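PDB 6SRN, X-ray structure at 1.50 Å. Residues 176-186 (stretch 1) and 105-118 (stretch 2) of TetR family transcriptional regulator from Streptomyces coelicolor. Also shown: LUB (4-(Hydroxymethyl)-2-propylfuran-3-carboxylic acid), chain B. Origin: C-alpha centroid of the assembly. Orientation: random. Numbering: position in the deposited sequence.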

ATOM      1  N   SER A 176      -6.708  -2.522  10.791  1.00  6.69           N
ATOM      2  CA  SER A 176      -5.407  -1.846  10.996  1.00  7.00           C
ATOM      3  C   SER A 176      -4.260  -2.787  10.630  1.00  6.30           C
ATOM      4  O   SER A 176      -3.259  -2.398  10.019  1.00  6.79           O
ATOM      5  CB  SER A 176      -5.255  -1.336  12.409  1.00  7.36           C
ATOM      6  OG  SER A 176      -6.243  -0.318  12.713  1.00  8.73           O
ATOM      7  N   LEU A 177      -4.365  -4.012  11.096  1.00  6.22           N
ATOM      8  CA  LEU A 177      -3.327  -5.011  10.812  1.00  5.93           C
ATOM      9  C   LEU A 177      -3.188  -5.292   9.314  1.00  5.74           C
ATOM     10  O   LEU A 177      -2.096  -5.338   8.724  1.00  5.82           O
ATOM     11  CB  LEU A 177      -3.592  -6.313  11.534  1.00  6.22           C
ATOM     12  CG  LEU A 177      -3.166  -6.324  13.001  1.00  6.10           C
ATOM     13  CD1 LEU A 177      -3.841  -7.528  13.675  1.00  6.43           C
ATOM     14  CD2 LEU A 177      -1.662  -6.315  13.205  1.00  5.88           C
ATOM     15  N   VAL A 178      -4.316  -5.456   8.654  1.00  5.50           N
ATOM     16  CA  VAL A 178      -4.278  -5.766   7.206  1.00  5.83           C
ATOM     17  C   VAL A 178      -3.714  -4.572   6.441  1.00  5.91           C
ATOM     18  O   VAL A 178      -2.860  -4.725   5.582  1.00  6.24           O
ATOM     19  CB  VAL A 178      -5.651  -6.216   6.677  1.00  5.84           C
ATOM     20  CG1 VAL A 178      -5.720  -6.227   5.130  1.00  6.07           C
ATOM     21  CG2 VAL A 178      -6.026  -7.567   7.268  1.00  6.25           C
ATOM     22  N   ALA A 179      -4.200  -3.372   6.742  1.00  5.69           N
ATOM     23  CA  ALA A 179      -3.700  -2.188   6.018  1.00  6.24           C
ATOM     24  C   ALA A 179      -2.217  -1.960   6.295  1.00  6.29           C
ATOM     25  O   ALA A 179      -1.439  -1.676   5.369  1.00  7.08           O
ATOM     26  CB  ALA A 179      -4.468  -0.957   6.421  1.00  6.57           C
ATOM     27  N   ALA A 180      -1.808  -2.082   7.553  1.00  6.13           N
ATOM     28  CA  ALA A 180      -0.384  -1.873   7.889  1.00  6.18           C
ATOM     29  C   ALA A 180       0.526  -2.916   7.225  1.00  5.66           C
ATOM     30  O   ALA A 180       1.602  -2.595   6.704  1.00  5.87           O
ATOM     31  CB  ALA A 180      -0.208  -1.889   9.342  1.00  6.84           C
ATOM     32  N   PHE A 181       0.120  -4.180   7.315  1.00  5.61           N
ATOM     33  CA  PHE A 181       0.869  -5.259   6.694  1.00  5.77           C
ATOM     34  C   PHE A 181       0.928  -5.055   5.163  1.00  5.60           C
ATOM     35  O   PHE A 181       1.971  -5.140   4.542  1.00  5.51           O
ATOM     36  CB  PHE A 181       0.256  -6.626   7.040  1.00  6.04           C
ATOM     37  CG  PHE A 181       1.053  -7.777   6.506  1.00  6.29           C
ATOM     38  CD1 PHE A 181       0.958  -8.115   5.167  1.00  6.12           C
ATOM     39  CD2 PHE A 181       1.990  -8.409   7.286  1.00  6.21           C
ATOM     40  CE1 PHE A 181       1.722  -9.117   4.629  1.00  6.41           C
ATOM     41  CE2 PHE A 181       2.776  -9.411   6.753  1.00  6.29           C
ATOM     42  CZ  PHE A 181       2.619  -9.789   5.427  1.00  6.36           C
ATOM     43  N   PHE A 182      -0.220  -4.740   4.575  1.00  5.69           N
ATOM     44  CA  PHE A 182      -0.249  -4.443   3.171  1.00  5.62           C
ATOM     45  C   PHE A 182       0.785  -3.366   2.803  1.00  5.46           C
ATOM     46  O   PHE A 182       1.534  -3.463   1.835  1.00  5.84           O
ATOM     47  CB  PHE A 182      -1.633  -3.971   2.714  1.00  5.61           C
ATOM     48  CG  PHE A 182      -1.552  -3.392   1.340  1.00  6.02           C
ATOM     49  CD1 PHE A 182      -1.377  -4.186   0.219  1.00  6.03           C
ATOM     50  CD2 PHE A 182      -1.512  -2.007   1.171  1.00  6.45           C
ATOM     51  CE1 PHE A 182      -1.152  -3.606  -1.026  1.00  6.57           C
ATOM     52  CE2 PHE A 182      -1.308  -1.444  -0.055  1.00  6.60           C
ATOM     53  CZ  PHE A 182      -1.118  -2.240  -1.184  1.00  6.44           C
ATOM     54  N   GLY A 183       0.785  -2.288   3.577  1.00  5.47           N
ATOM     55  CA  GLY A 183       1.654  -1.191   3.265  1.00  5.24           C
ATOM     56  C   GLY A 183       3.124  -1.572   3.403  1.00  5.32           C
ATOM     57  O   GLY A 183       3.963  -1.263   2.550  1.00  5.36           O
ATOM     58  N   MET A 184       3.433  -2.296   4.484  1.00  5.26           N
ATOM     59  CA  MET A 184       4.803  -2.770   4.730  1.00  5.55           C
ATOM     60  C   MET A 184       5.306  -3.624   3.562  1.00  5.26           C
ATOM     61  O   MET A 184       6.422  -3.400   3.048  1.00  4.93           O
ATOM     62  CB  MET A 184       4.835  -3.514   6.053  1.00  6.21           C
ATOM     63  CG  MET A 184       6.138  -4.115   6.418  1.00  6.52           C
ATOM     64  SD  MET A 184       6.525  -5.668   5.579  1.00  6.79           S
ATOM     65  CE  MET A 184       5.143  -6.727   5.953  1.00  7.14           C
ATOM     66  N   GLN A 185       4.474  -4.569   3.130  1.00  5.05           N
ATOM     67  CA  GLN A 185       4.947  -5.480   2.079  1.00  5.20           C
ATOM     68  C   GLN A 185       5.074  -4.738   0.747  1.00  5.07           C
ATOM     69  O   GLN A 185       5.932  -5.056  -0.052  1.00  5.31           O
ATOM     70  CB  GLN A 185       4.121  -6.752   2.014  1.00  5.31           C
ATOM     71  CG  GLN A 185       2.688  -6.588   1.491  1.00  5.31           C
ATOM     72  CD  GLN A 185       2.645  -6.490  -0.026  1.00  5.42           C
ATOM     73  OE1 GLN A 185       3.428  -7.089  -0.739  1.00  5.50           O
ATOM     74  NE2 GLN A 185       1.697  -5.727  -0.526  1.00  5.83           N
ATOM     75  N   HIS A 186       4.181  -3.774   0.507  1.00  5.40           N
ATOM     76  CA  HIS A 186       4.207  -2.990  -0.716  1.00  5.51           C
ATOM     77  C   HIS A 186       5.438  -2.118  -0.787  1.00  5.35           C
ATOM     78  O   HIS A 186       6.090  -2.044  -1.823  1.00  5.25           O
ATOM     79  CB  HIS A 186       2.937  -2.170  -0.828  1.00  5.89           C
ATOM     80  CG  HIS A 186       2.738  -1.606  -2.166  1.00  6.79           C
ATOM     81  ND1 HIS A 186       2.251  -2.351  -3.217  1.00  7.38           N
ATOM     82  CD2 HIS A 186       2.946  -0.360  -2.646  1.00  7.37           C
ATOM     83  CE1 HIS A 186       2.198  -1.585  -4.293  1.00  7.99           C
ATOM     84  NE2 HIS A 186       2.570  -0.367  -3.956  1.00  7.99           N
TER
HETATM   85  C2  LUB B 301      -2.489  -7.992   1.455  1.00 12.61           C
HETATM   86  C4  LUB B 301      -2.642  -7.688  -0.758  1.00 12.42           C
HETATM   87  C5  LUB B 301      -1.349  -7.617  -0.429  1.00 12.05           C
HETATM   88  C6  LUB B 301      -2.697  -7.973   2.914  1.00 12.74           C
HETATM   89  O11 LUB B 301      -5.361  -8.373   1.599  1.00 13.84           O
HETATM   90  C9  LUB B 301      -4.857  -8.006   0.507  1.00 12.38           C
HETATM   91  O10 LUB B 301      -5.585  -7.723  -0.511  1.00 14.02           O
HETATM   92  C3  LUB B 301      -3.423  -7.840   0.371  1.00 13.01           C
HETATM   93  C12 LUB B 301      -3.063  -7.718  -2.219  1.00 13.42           C
HETATM   94  O13 LUB B 301      -4.085  -6.716  -2.432  1.00 15.11           O
HETATM   95  O1  LUB B 301      -1.218  -7.671   0.969  1.00 11.63           O
HETATM   96  C7  LUB B 301      -2.262  -9.339   3.460  1.00 13.67           C
HETATM   97  C8  LUB B 301      -2.488  -9.460   4.947  1.00 14.37           C
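Stretch 2 (105-118) TVEEMLHRAAQAFR

Stretch 2, residues 105-118, is helical throughout, as is stretch 1, and both helices extend beyond the residues considered here. Their backbones carry regular i to i+4 hydrogen bonding, as in Ala-114 N to Leu-110 O at 2.9 Å. The two run in the same general direction, crossing at -26°, with their axes 11.2 Å apart at closest approach. That is a generous spacing, and large side chains fill it. The register sets Phe-181 CA 7.8 Å from Leu-110 CA and, one turn on, Gln-185 CA 7.3 Å from Ala-114 CA.

The contact follows the i, i+4 rhythm of stretch 1: Leu-177, Phe-181 and Gln-185 all direct their CA-to-CB bonds toward stretch 2. Phe-181, chi1 in t, is the central knob, seated among Leu-110, Ala-113, Ala-114 and Phe-117. Leu-110 CD2 lies over one face of the Phe-181 ring, 4.3 Å from that ring's centroid, a CH-pi contact. The ring tip packs against the alanines, with Phe-181 CZ 3.8 Å from Ala-113 CB, and also nears the backbone, with Phe-181 CZ 3.6 Å from Ala-114 N and Phe-181 CE2 3.4 Å from Leu-110 O. Phe-117 CE2 meets the ring edge, 3.9 Å from Phe-181 CE1.

Toward the N-terminal end, Leu-177 CD1 packs on Val-106 CG1 at 3.8 Å, and Leu-177 CD2 on Leu-110 CD1 at 4.2 Å. At the other end, Gln-185 OE1 sits over a face of the Phe-117 ring, 4.1 Å from Phe-117 CD1. No hydrogen bond joins the helices; the contact is mostly apolar packing.

The ligand LUB borders both helices. LUB C5 lies 3.5 Å from both Phe-117 CZ and Phe-182 CD1, and the propyl end, LUB C8, is 3.7 Å from Phe-181 CD1 and 4.0 Å from Leu-110 CD2. Phe-181, with Leu-110 and Phe-117 from its socket, thus also lines the ligand site.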

ATOM      1  N   THR A 105      -2.073 -16.770  16.894  1.00  8.90           N
ATOM      2  CA  THR A 105      -2.567 -17.283  15.608  1.00  9.35           C
ATOM      3  C   THR A 105      -2.492 -16.152  14.589  1.00  8.74           C
ATOM      4  O   THR A 105      -2.014 -16.369  13.448  1.00  8.75           O
ATOM      5  CB  THR A 105      -3.995 -17.824  15.749  1.00  9.66           C
ATOM      6  OG1 THR A 105      -3.982 -18.968  16.637  1.00 10.51           O
ATOM      7  CG2 THR A 105      -4.626 -18.199  14.425  1.00 10.47           C
ATOM      8  N   VAL A 106      -2.978 -14.977  14.958  1.00  8.82           N
ATOM      9  CA  VAL A 106      -2.891 -13.790  14.068  1.00  9.30           C
ATOM     10  C   VAL A 106      -1.422 -13.492  13.736  1.00  9.14           C
ATOM     11  O   VAL A 106      -1.054 -13.288  12.565  1.00  8.44           O
ATOM     12  CB  VAL A 106      -3.523 -12.568  14.714  1.00 10.00           C
ATOM     13  CG1 VAL A 106      -3.392 -11.337  13.836  1.00 10.13           C
ATOM     14  CG2 VAL A 106      -5.003 -12.794  15.018  1.00 10.99           C
ATOM     15  N   GLU A 107      -0.539 -13.482  14.739  1.00  9.73           N
ATOM     16  CA  GLU A 107       0.866 -13.249  14.520  1.00 10.42           C
ATOM     17  C   GLU A 107       1.467 -14.240  13.526  1.00  9.17           C
ATOM     18  O   GLU A 107       2.201 -13.830  12.604  1.00  8.37           O
ATOM     19  CB  GLU A 107       1.653 -13.357  15.807  1.00 12.02           C
ATOM     20  CG  GLU A 107       1.531 -12.225  16.764  1.00 15.46           C
ATOM     21  CD  GLU A 107       2.511 -12.527  17.879  1.00 18.62           C
ATOM     22  OE1 GLU A 107       3.766 -12.399  17.637  1.00 24.55           O
ATOM     23  OE2 GLU A 107       2.032 -13.012  18.904  1.00 22.48           O
ATOM     24  N   GLU A 108       1.184 -15.534  13.716  1.00  8.60           N
ATOM     25  CA  GLU A 108       1.813 -16.546  12.884  1.00  8.72           C
ATOM     26  C   GLU A 108       1.246 -16.491  11.455  1.00  8.41           C
ATOM     27  O   GLU A 108       1.977 -16.746  10.476  1.00  8.31           O
ATOM     28  CB  GLU A 108       1.678 -17.938  13.482  1.00  9.20           C
ATOM     29  CG  GLU A 108       2.321 -19.035  12.659  1.00 10.15           C
ATOM     30  CD  GLU A 108       3.804 -18.895  12.339  1.00 11.46           C
ATOM     31  OE1 GLU A 108       4.517 -18.083  12.975  1.00 12.80           O
ATOM     32  OE2 GLU A 108       4.237 -19.647  11.433  1.00 14.62           O
ATOM     33  N   MET A 109      -0.035 -16.181  11.307  1.00  7.60           N
ATOM     34  CA  MET A 109      -0.576 -15.998   9.952  1.00  8.14           C
ATOM     35  C   MET A 109       0.161 -14.918   9.186  1.00  7.35           C
ATOM     36  O   MET A 109       0.495 -15.075   8.005  1.00  7.60           O
ATOM     37  CB  MET A 109      -2.062 -15.667  10.028  1.00  8.21           C
ATOM     38  CG  MET A 109      -2.886 -16.879  10.416  1.00  8.97           C
ATOM     39  SD  MET A 109      -3.029 -18.065   9.104  1.00  9.93           S
ATOM     40  CE  MET A 109      -4.124 -17.190   7.987  1.00 10.25           C
ATOM     41  N   LEU A 110       0.421 -13.792   9.849  1.00  7.57           N
ATOM     42  CA  LEU A 110       1.084 -12.671   9.175  1.00  7.36           C
ATOM     43  C   LEU A 110       2.585 -12.987   8.933  1.00  7.45           C
ATOM     44  O   LEU A 110       3.155 -12.605   7.913  1.00  6.90           O
ATOM     45  CB  LEU A 110       0.862 -11.335   9.921  1.00  7.66           C
ATOM     46  CG  LEU A 110      -0.617 -10.913   9.919  1.00  7.67           C
ATOM     47  CD1 LEU A 110      -0.778  -9.748  10.896  1.00  8.58           C
ATOM     48  CD2 LEU A 110      -1.092 -10.499   8.526  1.00  8.49           C
ATOM     49  N   HIS A 111       3.209 -13.705   9.841  1.00  7.17           N
ATOM     50  CA  HIS A 111       4.564 -14.237   9.602  1.00  7.84           C
ATOM     51  C   HIS A 111       4.581 -15.074   8.338  1.00  7.79           C
ATOM     52  O   HIS A 111       5.425 -14.879   7.452  1.00  7.17           O
ATOM     53  CB  HIS A 111       4.923 -15.094  10.825  1.00  9.09           C
ATOM     54  CG  HIS A 111       6.269 -15.728  10.789  1.00 10.13           C
ATOM     55  ND1 HIS A 111       6.576 -16.800  11.612  1.00 13.60           N
ATOM     56  CD2 HIS A 111       7.339 -15.554   9.990  1.00 11.82           C
ATOM     57  CE1 HIS A 111       7.836 -17.176  11.378  1.00 13.37           C
ATOM     58  NE2 HIS A 111       8.328 -16.419  10.409  1.00 11.69           N
ATOM     59  N   ARG A 112       3.648 -16.011   8.227  1.00  7.94           N
ATOM     60  CA  ARG A 112       3.588 -16.855   7.069  1.00  8.43           C
ATOM     61  C   ARG A 112       3.277 -16.055   5.784  1.00  7.72           C
ATOM     62  O   ARG A 112       3.830 -16.333   4.723  1.00  7.79           O
ATOM     63  CB  ARG A 112       2.544 -17.964   7.304  1.00 10.00           C
ATOM     64  CG  ARG A 112       3.038 -19.039   8.233  1.00 11.62           C
ATOM     65  CD  ARG A 112       2.071 -20.190   8.370  1.00 14.79           C
ATOM     66  NE  ARG A 112       2.497 -21.032   9.487  1.00 17.35           N
ATOM     67  CZ  ARG A 112       2.048 -22.250   9.740  1.00 21.50           C
ATOM     68  NH1 ARG A 112       1.136 -22.810   8.960  1.00 22.93           N
ATOM     69  NH2 ARG A 112       2.532 -22.908  10.802  1.00 24.63           N
ATOM     70  N   ALA A 113       2.394 -15.060   5.879  1.00  7.37           N
ATOM     71  CA  ALA A 113       2.128 -14.204   4.721  1.00  7.32           C
ATOM     72  C   ALA A 113       3.368 -13.506   4.286  1.00  7.32           C
ATOM     73  O   ALA A 113       3.580 -13.355   3.068  1.00  7.10           O
ATOM     74  CB  ALA A 113       1.065 -13.192   5.058  1.00  7.76           C
ATOM     75  N   ALA A 114       4.171 -12.977   5.214  1.00  7.08           N
ATOM     76  CA  ALA A 114       5.383 -12.258   4.823  1.00  7.46           C
ATOM     77  C   ALA A 114       6.375 -13.139   4.076  1.00  7.70           C
ATOM     78  O   ALA A 114       6.912 -12.745   3.017  1.00  8.12           O
ATOM     79  CB  ALA A 114       6.033 -11.637   6.055  1.00  7.82           C
ATOM     80  N   GLN A 115       6.576 -14.373   4.565  1.00  8.30           N
ATOM     81  CA  GLN A 115       7.449 -15.335   3.900  1.00  8.40           C
ATOM     82  C   GLN A 115       6.885 -15.686   2.532  1.00  7.76           C
ATOM     83  O   GLN A 115       7.608 -15.898   1.571  1.00  7.74           O
ATOM     84  CB  GLN A 115       7.496 -16.655   4.708  1.00 10.24           C
ATOM     85  CG  GLN A 115       8.205 -16.556   6.005  1.00 12.62           C
ATOM     86  CD  GLN A 115       8.098 -17.869   6.776  1.00 11.45           C
ATOM     87  OE1 GLN A 115       7.009 -18.338   7.075  1.00 16.46           O
ATOM     88  NE2 GLN A 115       9.206 -18.540   6.961  1.00 15.50           N
ATOM     89  N   ALA A 116       5.550 -15.769   2.443  1.00  6.94           N
ATOM     90  CA  ALA A 116       4.939 -16.201   1.192  1.00  6.49           C
ATOM     91  C   ALA A 116       5.051 -15.104   0.111  1.00  6.62           C
ATOM     92  O   ALA A 116       5.294 -15.387  -1.057  1.00  6.52           O
ATOM     93  CB  ALA A 116       3.506 -16.600   1.417  1.00  7.01           C
ATOM     94  N   PHE A 117       4.813 -13.846   0.505  1.00  6.71           N
ATOM     95  CA  PHE A 117       5.087 -12.763  -0.441  1.00  6.80           C
ATOM     96  C   PHE A 117       6.560 -12.724  -0.827  1.00  7.02           C
ATOM     97  O   PHE A 117       6.902 -12.416  -1.982  1.00  6.61           O
ATOM     98  CB  PHE A 117       4.634 -11.406   0.118  1.00  7.03           C
ATOM     99  CG  PHE A 117       3.141 -11.170   0.056  1.00  7.93           C
ATOM    100  CD1 PHE A 117       2.496 -11.057  -1.184  1.00  8.37           C
ATOM    101  CD2 PHE A 117       2.382 -11.017   1.200  1.00  8.73           C
ATOM    102  CE1 PHE A 117       1.116 -10.797  -1.211  1.00  8.93           C
ATOM    103  CE2 PHE A 117       1.027 -10.777   1.152  1.00  9.04           C
ATOM    104  CZ  PHE A 117       0.381 -10.662  -0.056  1.00  9.24           C
ATOM    105  N   ARG A 118       7.445 -13.028   0.114  1.00  7.21           N
ATOM    106  CA  ARG A 118       8.868 -13.061  -0.188  1.00  7.41           C
ATOM    107  C   ARG A 118       9.249 -14.109  -1.246  1.00  7.11           C
ATOM    108  O   ARG A 118      10.043 -13.798  -2.157  1.00  7.43           O
ATOM    109  CB  ARG A 118       9.676 -13.307   1.073  1.00  7.69           C
ATOM    110  CG  ARG A 118      11.184 -13.074   0.936  1.00  8.30           C
ATOM    111  CD  ARG A 118      11.968 -13.568   2.143  1.00  8.87           C
ATOM    112  NE  ARG A 118      11.734 -15.012   2.278  1.00  8.67           N
ATOM    113  CZ  ARG A 118      11.807 -15.733   3.397  1.00  9.39           C
ATOM    114  NH1 ARG A 118      12.190 -15.209   4.543  1.00  9.68           N
ATOM    115  NH2 ARG A 118      11.456 -16.994   3.379  1.00  9.16           N
TER